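Local atomic coordinates of transcriptional regulator, MarR family (Bacillus cereus, PDB entry 4XRF), a protein that probably binds DNA as a winged helix-turn-helix transcription factor of the MarR family, and here holds isoquinoline and lauric acid in pockets of the protein. Residues Ile4-Ile7 / Gln8-Phe12; Pro34-Tyr37 / Ile38-Leu42; Ile112-Tyr115 / Phe116-Glu120; Glu125-Leu128 / Arg129-Lys133. All coordinates share one frame; numbering follows the deposited sequence. Where two conformers were deposited one is given.

In the fold
All four contacts touch the second subunit. Interactions 1 and 4 border the same isoquinoline, with centres about 17 Å apart and nearest atoms about 8 Å apart; A11 and F131 both line its pocket, and their helices, 4-29 and 121-139, pack on each other across the subunit interface. Interaction 3 touches interaction 4 directly, F116 CE2 lying 3.8 Å from L127 CD2, and F116 meets a bound isoquinoline as well. Interaction 2 lies on helix 33-45, about 29 Å (centres) from interaction 1 but with nearest atoms about 7 Å from interaction 4. Between subunits, interactions 1 and 2 do meet: D5 forms a salt bridge with K40 of the second subunit beside a phosphate ion.

Interaction 1: Ile4-Ile7 / Gln8-Phe12; sequences IDKI and QALAF. With ISQ (isoquinoline), chain E; PO4 (phosphate ion), chain C; SO4 (sulfate ion), chain K.
A chi1 of -165° sets K6 CG anti to the backbone N, and a chi1 of -74° lays L10 CG beside its own N, so that K6 CG and L10 CD1 come to 4.3 Å one helical turn apart. The backbone beneath is regular alpha helix: L10 N donates to K6 O at 3.0 Å with an N-H...O angle of 167°, and A11 N donates to I7 O at 2.8 Å. Near the helix start, two amides turn outward to a phosphate ion, D5 N to its O4 at 3.2 Å and K6 N to its O2 at 2.8 Å; the positive end of the helix dipole would favour the anion there. Beyond CG the K6 chain runs extended to a sulfate ion, NZ reaching O4 at 2.9 Å. Farther along, A11 CB approaches isoquinoline N2 to 3.4 Å, and Q8 belongs to the same pocket. D5 lies next to the phosphate, but its carboxylate is held by salt bridges to K40 and R108 of the second subunit. This opening part of helix 4-29 lies against that subunit, where I4 and Q8 pack on F116 and K6 on Y37 of helix 33-45.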
# COMPACT_ATOMS: atom_id res chain seq x y z
N ILE A 4 9.56 -2.15 21.04
CA ILE A 4 8.41 -1.98 20.14
C ILE A 4 8.66 -0.96 19.03
O ILE A 4 8.39 -1.23 17.86
CB ILE A 4 7.10 -1.67 20.90
CG1 ILE A 4 6.62 -2.90 21.68
CG2 ILE A 4 5.97 -1.29 19.95
CD1 ILE A 4 7.04 -4.21 21.03
N ASP A 5 9.17 0.21 19.39
CA ASP A 5 9.39 1.27 18.41
C ASP A 5 10.53 0.90 17.44
O ASP A 5 10.45 1.19 16.25
CB ASP A 5 9.62 2.62 19.12
CG ASP A 5 8.41 3.04 20.00
OD1 ASP A 5 7.23 2.89 19.57
OD2 ASP A 5 8.63 3.53 21.12
N LYS A 6 11.56 0.23 17.95
CA LYS A 6 12.62 -0.24 17.06
C LYS A 6 12.12 -1.33 16.12
O LYS A 6 12.34 -1.24 14.92
CB LYS A 6 13.86 -0.69 17.83
CG LYS A 6 15.07 -0.83 16.91
CD LYS A 6 16.40 -0.88 17.67
CE LYS A 6 17.54 -0.75 16.67
NZ LYS A 6 18.85 -0.32 17.27
N ILE A 7 11.42 -2.33 16.65
CA ILE A 7 10.79 -3.35 15.80
C ILE A 7 9.91 -2.73 14.70
O ILE A 7 10.00 -3.13 13.53
CB ILE A 7 9.95 -4.35 16.62
CG1 ILE A 7 10.86 -5.22 17.51
CG2 ILE A 7 9.11 -5.20 15.68
CD1 ILE A 7 10.10 -6.04 18.54
N GLN A 8 9.06 -1.76 15.06
CA GLN A 8 8.20 -1.12 14.06
C GLN A 8 9.01 -0.35 13.03
O GLN A 8 8.64 -0.33 11.86
CB GLN A 8 7.15 -0.20 14.70
CG GLN A 8 6.11 -0.91 15.54
CD GLN A 8 5.64 -2.22 14.93
OE1 GLN A 8 4.98 -2.24 13.89
NE2 GLN A 8 5.96 -3.32 15.60
N ALA A 9 10.11 0.28 13.44
CA ALA A 9 10.95 1.03 12.51
C ALA A 9 11.52 0.07 11.45
O ALA A 9 11.46 0.36 10.24
CB ALA A 9 12.08 1.75 13.23
N LEU A 10 12.04 -1.06 11.92
CA LEU A 10 12.63 -2.09 11.04
C LEU A 10 11.57 -2.77 10.16
O LEU A 10 11.82 -2.98 8.96
CB LEU A 10 13.36 -3.13 11.88
CG LEU A 10 14.69 -2.67 12.48
CD1 LEU A 10 15.05 -3.55 13.64
CD2 LEU A 10 15.78 -2.73 11.43
N ALA A 11 10.43 -3.12 10.76
CA ALA A 11 9.29 -3.73 10.04
C ALA A 11 8.79 -2.83 8.91
O ALA A 11 8.53 -3.30 7.80
CB ALA A 11 8.15 -4.05 11.01
N PHE A 12 8.70 -1.52 9.19
CA PHE A 12 8.34 -0.54 8.16
C PHE A 12 9.31 -0.57 6.98
O PHE A 12 8.87 -0.62 5.83
CB PHE A 12 8.24 0.87 8.73
CG PHE A 12 7.64 1.87 7.77
CD1 PHE A 12 6.27 2.01 7.66
CD2 PHE A 12 8.46 2.65 6.97
CE1 PHE A 12 5.71 2.92 6.77
CE2 PHE A 12 7.92 3.57 6.09
CZ PHE A 12 6.54 3.71 5.99
C1 ISQ E . 4.92 -5.14 11.29
N2 ISQ E . 5.26 -4.84 12.57
C3 ISQ E . 5.68 -5.77 13.45
C4 ISQ E . 5.79 -7.12 13.10
C4A ISQ E . 5.46 -7.51 11.80
C5 ISQ E . 5.54 -8.83 11.38
C6 ISQ E . 5.20 -9.14 10.06
C7 ISQ E . 4.77 -8.16 9.16
C8 ISQ E . 4.67 -6.82 9.54
C8A ISQ E . 5.01 -6.46 10.85
P PO4 C . 12.11 0.89 21.88
O1 PO4 C . 13.02 2.09 21.78
O2 PO4 C . 12.27 0.03 20.66
O3 PO4 C . 12.47 0.12 23.14
O4 PO4 C . 10.68 1.37 21.96
S SO4 K . 19.59 2.26 20.19
O1 SO4 K . 20.86 1.54 19.87
O2 SO4 K . 19.88 3.71 20.30
O3 SO4 K . 19.04 1.79 21.48
O4 SO4 K . 18.65 1.99 19.06

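Interaction 2: Pro34-Tyr37 / Ile38-Leu42; sequences PQFY and ILKIL. With PO4 (phosphate ion), chain B; SO4 (sulfate ion), chain D.
K40 lays its aliphatic chain over one face of the F36 ring, a CH-pi contact in which CD sits 4.0 Å from the ring centroid and 23° off the normal, displaced toward the CZ rim. One residue along, Y37 meets I41: CE2 is 3.5 Å from I41 CD1, and the two side chains cross at a slant. Successive i to i+4 bonds carry both pairs, K40 N to F36 O at 3.0 Å and I41 N to Y37 O at 3.0 Å. Past the ring, the K40 chain bends at chi3 (76°), and NZ reaches phosphate O4 at 3.0 Å, with a weaker bond to O1 of the same ion at 3.4 Å. The Y37 hydroxyl donates to sulfate O4 at a modelled 2.5 Å, very short for such a bond. Helix 33-45 belongs to the winged helix-turn-helix domain, where F36 packs on helix 95-106, I38 on helix 61-73 and I41 on helix 50-57. K40 NZ also makes a salt bridge to D5 of the second subunit. Its methylenes are therefore used on an aromatic face while its ammonium meets both a carboxylate and a phosphate, a setting that would probably keep it protonated.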
# COMPACT_ATOMS: atom_id res chain seq x y z
N PRO A 34 -0.90 -15.77 1.06
CA PRO A 34 -1.74 -16.74 1.76
C PRO A 34 -2.47 -17.71 0.81
O PRO A 34 -2.65 -18.90 1.16
CB PRO A 34 -2.74 -15.87 2.53
CG PRO A 34 -2.00 -14.57 2.74
CD PRO A 34 -1.29 -14.39 1.43
N GLN A 35 -2.89 -17.22 -0.36
CA GLN A 35 -3.54 -18.08 -1.37
C GLN A 35 -2.57 -19.18 -1.84
O GLN A 35 -2.96 -20.35 -1.98
CB GLN A 35 -4.01 -17.27 -2.59
CG GLN A 35 -5.21 -16.35 -2.35
CD GLN A 35 -5.60 -15.61 -3.63
OE1 GLN A 35 -4.73 -15.16 -4.38
NE2 GLN A 35 -6.89 -15.49 -3.87
N PHE A 36 -1.32 -18.80 -2.08
CA PHE A 36 -0.30 -19.73 -2.52
C PHE A 36 -0.08 -20.80 -1.45
O PHE A 36 -0.05 -21.99 -1.77
CB PHE A 36 1.03 -19.00 -2.85
CG PHE A 36 2.16 -19.93 -3.23
CD1 PHE A 36 1.98 -20.94 -4.18
CD2 PHE A 36 3.43 -19.74 -2.71
CE1 PHE A 36 3.03 -21.77 -4.55
CE2 PHE A 36 4.50 -20.56 -3.09
CZ PHE A 36 4.29 -21.59 -4.00
N TYR A 37 0.07 -20.38 -0.20
CA TYR A 37 0.27 -21.32 0.90
C TYR A 37 -0.91 -22.26 1.08
O TYR A 37 -0.72 -23.45 1.30
CB TYR A 37 0.60 -20.65 2.24
CG TYR A 37 1.24 -21.65 3.15
CD1 TYR A 37 2.53 -22.11 2.90
CD2 TYR A 37 0.54 -22.20 4.20
CE1 TYR A 37 3.11 -23.09 3.70
CE2 TYR A 37 1.12 -23.16 5.01
CZ TYR A 37 2.40 -23.59 4.75
OH TYR A 37 2.97 -24.55 5.56
N ILE A 38 -2.13 -21.74 0.96
CA ILE A 38 -3.30 -22.61 0.93
C ILE A 38 -3.18 -23.72 -0.13
O ILE A 38 -3.37 -24.90 0.19
CB ILE A 38 -4.63 -21.82 0.80
CG1 ILE A 38 -4.93 -21.11 2.13
CG2 ILE A 38 -5.81 -22.76 0.49
CD1 ILE A 38 -5.94 -19.97 2.02
N LEU A 39 -2.90 -23.34 -1.37
CA LEU A 39 -2.72 -24.32 -2.44
C LEU A 39 -1.61 -25.34 -2.14
O LEU A 39 -1.76 -26.52 -2.48
CB LEU A 39 -2.45 -23.63 -3.79
CG LEU A 39 -3.55 -22.71 -4.35
CD1 LEU A 39 -3.16 -22.20 -5.74
CD2 LEU A 39 -4.90 -23.41 -4.42
N LYS A 40 -0.51 -24.90 -1.52
CA LYS A 40 0.55 -25.82 -1.12
C LYS A 40 0.08 -26.83 -0.08
O LYS A 40 0.44 -28.00 -0.17
CB LYS A 40 1.79 -25.10 -0.58
CG LYS A 40 2.55 -24.32 -1.61
CD LYS A 40 3.84 -23.74 -1.01
CE LYS A 40 4.94 -24.79 -0.85
NZ LYS A 40 6.23 -24.14 -0.43
N ILE A 41 -0.71 -26.39 0.90
CA ILE A 41 -1.29 -27.31 1.89
C ILE A 41 -2.14 -28.39 1.20
O ILE A 41 -2.00 -29.58 1.49
CB ILE A 41 -2.13 -26.58 2.96
CG1 ILE A 41 -1.26 -25.58 3.73
CG2 ILE A 41 -2.80 -27.58 3.91
CD1 ILE A 41 -2.04 -24.72 4.71
N LEU A 42 -3.01 -27.97 0.29
CA LEU A 42 -3.92 -28.88 -0.42
C LEU A 42 -3.18 -29.78 -1.39
O LEU A 42 -3.62 -30.90 -1.65
CB LEU A 42 -5.01 -28.08 -1.16
CG LEU A 42 -5.92 -27.26 -0.25
CD1 LEU A 42 -6.77 -26.32 -1.08
CD2 LEU A 42 -6.78 -28.16 0.61
P PO4 B . 7.22 -23.74 3.29
O1 PO4 B . 6.00 -24.56 2.98
O2 PO4 B . 6.86 -22.63 4.25
O3 PO4 B . 8.28 -24.65 3.88
O4 PO4 B . 7.72 -23.12 2.00
S SO4 D . 1.53 -27.21 7.31
O1 SO4 D . 1.09 -27.48 8.71
O2 SO4 D . 0.62 -27.93 6.38
O3 SO4 D . 2.90 -27.72 7.09
O4 SO4 D . 1.44 -25.74 7.11

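Interaction 3: Ile112-Tyr115 / Phe116-Glu120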
# COMPACT_ATOMS: atom_id res chain seq x y z
N ILE A 112 13.33 -12.35 -2.63
CA ILE A 112 12.86 -12.87 -1.33
C ILE A 112 13.60 -14.15 -0.96
O ILE A 112 14.00 -14.32 0.19
CB ILE A 112 11.33 -13.08 -1.29
CG1 ILE A 112 10.61 -11.73 -1.35
CG2 ILE A 112 10.91 -13.79 0.01
CD1 ILE A 112 9.13 -11.83 -1.66
N ALA A 113 13.81 -15.03 -1.94
CA ALA A 113 14.53 -16.28 -1.73
C ALA A 113 15.97 -15.98 -1.32
O ALA A 113 16.51 -16.62 -0.42
CB ALA A 113 14.49 -17.15 -2.98
N LYS A 114 16.59 -15.02 -2.00
CA LYS A 114 17.95 -14.57 -1.68
C LYS A 114 18.09 -14.08 -0.24
O LYS A 114 19.05 -14.47 0.44
CB LYS A 114 18.41 -13.48 -2.66
CG LYS A 114 19.85 -13.03 -2.49
CD LYS A 114 20.35 -12.20 -3.67
CE LYS A 114 20.29 -12.97 -4.99
NZ LYS A 114 21.34 -12.53 -5.95
N TYR A 115 17.16 -13.23 0.22
CA TYR A 115 17.21 -12.70 1.59
C TYR A 115 17.11 -13.82 2.61
O TYR A 115 17.91 -13.90 3.54
CB TYR A 115 16.07 -11.70 1.87
CG TYR A 115 15.94 -10.52 0.90
CD1 TYR A 115 17.06 -9.91 0.33
CD2 TYR A 115 14.67 -9.99 0.61
CE1 TYR A 115 16.92 -8.83 -0.54
CE2 TYR A 115 14.53 -8.91 -0.25
CZ TYR A 115 15.64 -8.34 -0.82
OH TYR A 115 15.48 -7.27 -1.67
N PHE A 116 16.14 -14.71 2.44
CA PHE A 116 15.91 -15.76 3.42
C PHE A 116 16.94 -16.88 3.41
O PHE A 116 17.07 -17.58 4.41
CB PHE A 116 14.49 -16.28 3.32
CG PHE A 116 13.48 -15.33 3.88
CD1 PHE A 116 12.95 -14.31 3.10
CD2 PHE A 116 13.07 -15.43 5.21
CE1 PHE A 116 12.01 -13.43 3.62
CE2 PHE A 116 12.13 -14.55 5.74
CZ PHE A 116 11.61 -13.55 4.94
N SER A 117 17.70 -17.01 2.33
CA SER A 117 18.77 -17.98 2.25
C SER A 117 19.95 -17.54 3.14
O SER A 117 20.86 -18.31 3.41
CB SER A 117 19.22 -18.18 0.80
OG SER A 117 20.23 -17.25 0.41
N HIS A 118 19.91 -16.28 3.58
CA HIS A 118 20.93 -15.74 4.47
C HIS A 118 20.54 -15.93 5.94
O HIS A 118 21.31 -15.59 6.85
CB HIS A 118 21.21 -14.26 4.16
CG HIS A 118 21.99 -14.04 2.91
ND1 HIS A 118 23.37 -14.01 2.89
CD2 HIS A 118 21.59 -13.83 1.63
CE1 HIS A 118 23.79 -13.80 1.65
NE2 HIS A 118 22.73 -13.68 0.87
N LEU A 119 19.33 -16.44 6.17
CA LEU A 119 18.94 -16.87 7.51
C LEU A 119 19.11 -18.37 7.62
O LEU A 119 18.66 -19.11 6.74
CB LEU A 119 17.48 -16.50 7.82
CG LEU A 119 16.98 -15.05 7.77
CD1 LEU A 119 15.49 -15.02 8.09
CD2 LEU A 119 17.74 -14.13 8.71
N GLU A 120 19.76 -18.81 8.70
CA GLU A 120 19.78 -20.22 9.10
C GLU A 120 18.37 -20.80 9.13
O GLU A 120 17.41 -20.09 9.41
CB GLU A 120 20.34 -20.34 10.51
CG GLU A 120 21.78 -20.80 10.58
CD GLU A 120 22.39 -20.51 11.93
OE1 GLU A 120 21.60 -20.29 12.88
OE2 GLU A 120 23.63 -20.49 12.03
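F116 packs back on I112 where helix 110-116 ends and a type I beta turn, F116 to L119, leads toward helix 121-139. Its CB already lies 3.7 Å from I112 O, and CG is still 3.9 Å from that oxygen. A chi1 of -74° places CG anti to the carbonyl carbon and carries the ring back along the helix, beside the I112 side chain and pointing the same way. At CD1 the ring presents its edge, in plane, to I112 O at 3.1 Å, and I112 CG2 touches the same CD1 at 3.7 Å. CE1 continues alongside that methyl at 3.8 Å. Across the ring, CE2 packs on L127. The F116 side chain also packs on M18 of helix 4-29, on Q8 of the second subunit and on a bound isoquinoline, so it takes part in the setting of a ligand. I112 O meanwhile accepts F116 N at 3.1 Å and thus faces both the amide and the ring edge of one residue. The bonding pattern then changes: S117 N still reaches A113 O at 3.0 Å, but bent, with an N-H...O angle of 136°, whereas H118 N bonds three residues back to Y115 O, approaching from above the carbonyl plane. E120 follows as N-cap of the next helix, its N bonded to E123 OE1. Inside the turn itself, L119 N closes on F116 O at 3.1 Å.

Interaction 4: Glu125-Leu128 / Arg129-Lys133. With ISQ (isoquinoline), chain E.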
# COMPACT_ATOMS: atom_id res chain seq x y z
N GLU A 125 12.78 -20.87 11.41
CA GLU A 125 11.85 -21.52 12.35
C GLU A 125 11.43 -20.55 13.47
O GLU A 125 10.24 -20.45 13.78
CB GLU A 125 12.43 -22.83 12.93
CG GLU A 125 12.62 -23.92 11.88
CD GLU A 125 13.33 -25.19 12.37
OE1 GLU A 125 14.31 -25.10 13.16
OE2 GLU A 125 12.91 -26.29 11.94
N ASP A 126 12.40 -19.81 14.04
CA ASP A 126 12.14 -18.79 15.07
C ASP A 126 11.18 -17.69 14.58
O ASP A 126 10.24 -17.33 15.27
CB ASP A 126 13.43 -18.10 15.53
CG ASP A 126 14.37 -19.02 16.32
OD1 ASP A 126 13.88 -19.88 17.09
OD2 ASP A 126 15.60 -18.84 16.18
N LEU A 127 11.45 -17.16 13.39
CA LEU A 127 10.63 -16.11 12.80
C LEU A 127 9.22 -16.64 12.56
O LEU A 127 8.22 -15.98 12.88
CB LEU A 127 11.26 -15.62 11.48
CG LEU A 127 10.71 -14.36 10.82
CD1 LEU A 127 10.86 -13.14 11.72
CD2 LEU A 127 11.39 -14.11 9.47
N LEU A 128 9.14 -17.84 11.99
CA LEU A 128 7.86 -18.45 11.70
C LEU A 128 7.02 -18.61 12.97
O LEU A 128 5.83 -18.29 12.96
CB LEU A 128 8.04 -19.79 10.98
CG LEU A 128 6.78 -20.64 10.81
CD1 LEU A 128 5.83 -19.96 9.83
CD2 LEU A 128 7.11 -22.06 10.37
N ARG A 129 7.63 -19.09 14.05
CA ARG A 129 6.85 -19.28 15.31
C ARG A 129 6.44 -17.94 15.92
O ARG A 129 5.34 -17.82 16.46
CB ARG A 129 7.60 -20.15 16.33
CG ARG A 129 6.78 -21.32 16.88
CD ARG A 129 5.59 -20.86 17.76
NE ARG A 129 4.71 -21.96 18.15
CZ ARG A 129 3.47 -22.16 17.68
NH1 ARG A 129 2.95 -21.34 16.77
NH2 ARG A 129 2.75 -23.19 18.11
N LEU A 130 7.31 -16.93 15.82
CA LEU A 130 6.94 -15.57 16.26
C LEU A 130 5.78 -14.97 15.44
O LEU A 130 4.89 -14.32 16.00
CB LEU A 130 8.16 -14.63 16.24
CG LEU A 130 9.24 -15.00 17.27
CD1 LEU A 130 10.56 -14.34 16.90
CD2 LEU A 130 8.83 -14.67 18.70
N PHE A 131 5.80 -15.21 14.13
CA PHE A 131 4.73 -14.76 13.25
C PHE A 131 3.42 -15.50 13.52
O PHE A 131 2.34 -14.91 13.48
CB PHE A 131 5.12 -14.92 11.78
CG PHE A 131 5.99 -13.81 11.25
CD1 PHE A 131 6.54 -12.86 12.09
CD2 PHE A 131 6.27 -13.74 9.89
CE1 PHE A 131 7.36 -11.86 11.60
CE2 PHE A 131 7.09 -12.74 9.39
CZ PHE A 131 7.63 -11.79 10.24
N GLU A 132 3.51 -16.80 13.78
CA GLU A 132 2.34 -17.60 14.11
C GLU A 132 1.74 -17.10 15.44
O GLU A 132 0.52 -16.97 15.58
CB GLU A 132 2.69 -19.09 14.19
CG GLU A 132 2.94 -19.73 12.83
CD GLU A 132 3.50 -21.15 12.91
OE1 GLU A 132 3.89 -21.59 14.00
OE2 GLU A 132 3.54 -21.83 11.86
N LYS A 133 2.61 -16.78 16.39
CA LYS A 133 2.13 -16.23 17.65
C LYS A 133 1.46 -14.87 17.43
O LYS A 133 0.36 -14.65 17.92
CB LYS A 133 3.25 -16.14 18.70
CG LYS A 133 2.69 -16.10 20.11
CD LYS A 133 3.75 -15.91 21.18
CE LYS A 133 3.11 -16.08 22.55
NZ LYS A 133 3.96 -15.50 23.62
C1 ISQ E . 4.92 -5.14 11.29
N2 ISQ E . 5.26 -4.84 12.57
C3 ISQ E . 5.68 -5.77 13.45
C4 ISQ E . 5.79 -7.12 13.10
C4A ISQ E . 5.46 -7.51 11.80
C5 ISQ E . 5.54 -8.83 11.38
C6 ISQ E . 5.20 -9.14 10.06
C7 ISQ E . 4.77 -8.16 9.16
C8 ISQ E . 4.67 -6.82 9.54
C8A ISQ E . 5.01 -6.46 10.85
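Four consecutive i to i+4 bonds, from R129 N to E125 O at 3.0 Å through E132 N to L128 O at 2.9 Å, show an undistorted alpha helix. On one side of it L127 and F131 lie side by side. L127 CG, anti to its backbone N (chi1 -170°), stands over a face of the F131 ring, 4.2 Å from the centroid and 16° off the normal, a CH-pi contact offset toward the rim. L127 CD1 adds a 3.7 Å contact to F131 CE1. That same CE1 is 3.5 Å from isoquinoline C5, which meets the ring obliquely; the phenyl group is thus caught between a leucine of its own helix and the bound heterocycle. L128 makes a second pair with E132: its CG and CD1 are both 3.6 Å from E132 OE2, apolar carbons set against one carboxylate oxygen. The other oxygen, E132 OE1, receives R129 NH1 in a 2.9 Å salt bridge, which ties the two polar tips together along the helix. OE2 has besides a long, weak ion pair with K6 of the second subunit. Elsewhere on the helix, L130 CG rests 3.2 Å from D126 O. Within its own chain, helix 121-139 turns R129 and E132 against Y58; toward the second subunit it sets L128 and E132 on L10 and F131 on A11, both on helix 4-29, so the C-terminal helix of one subunit packs on the N-terminal helix of the other.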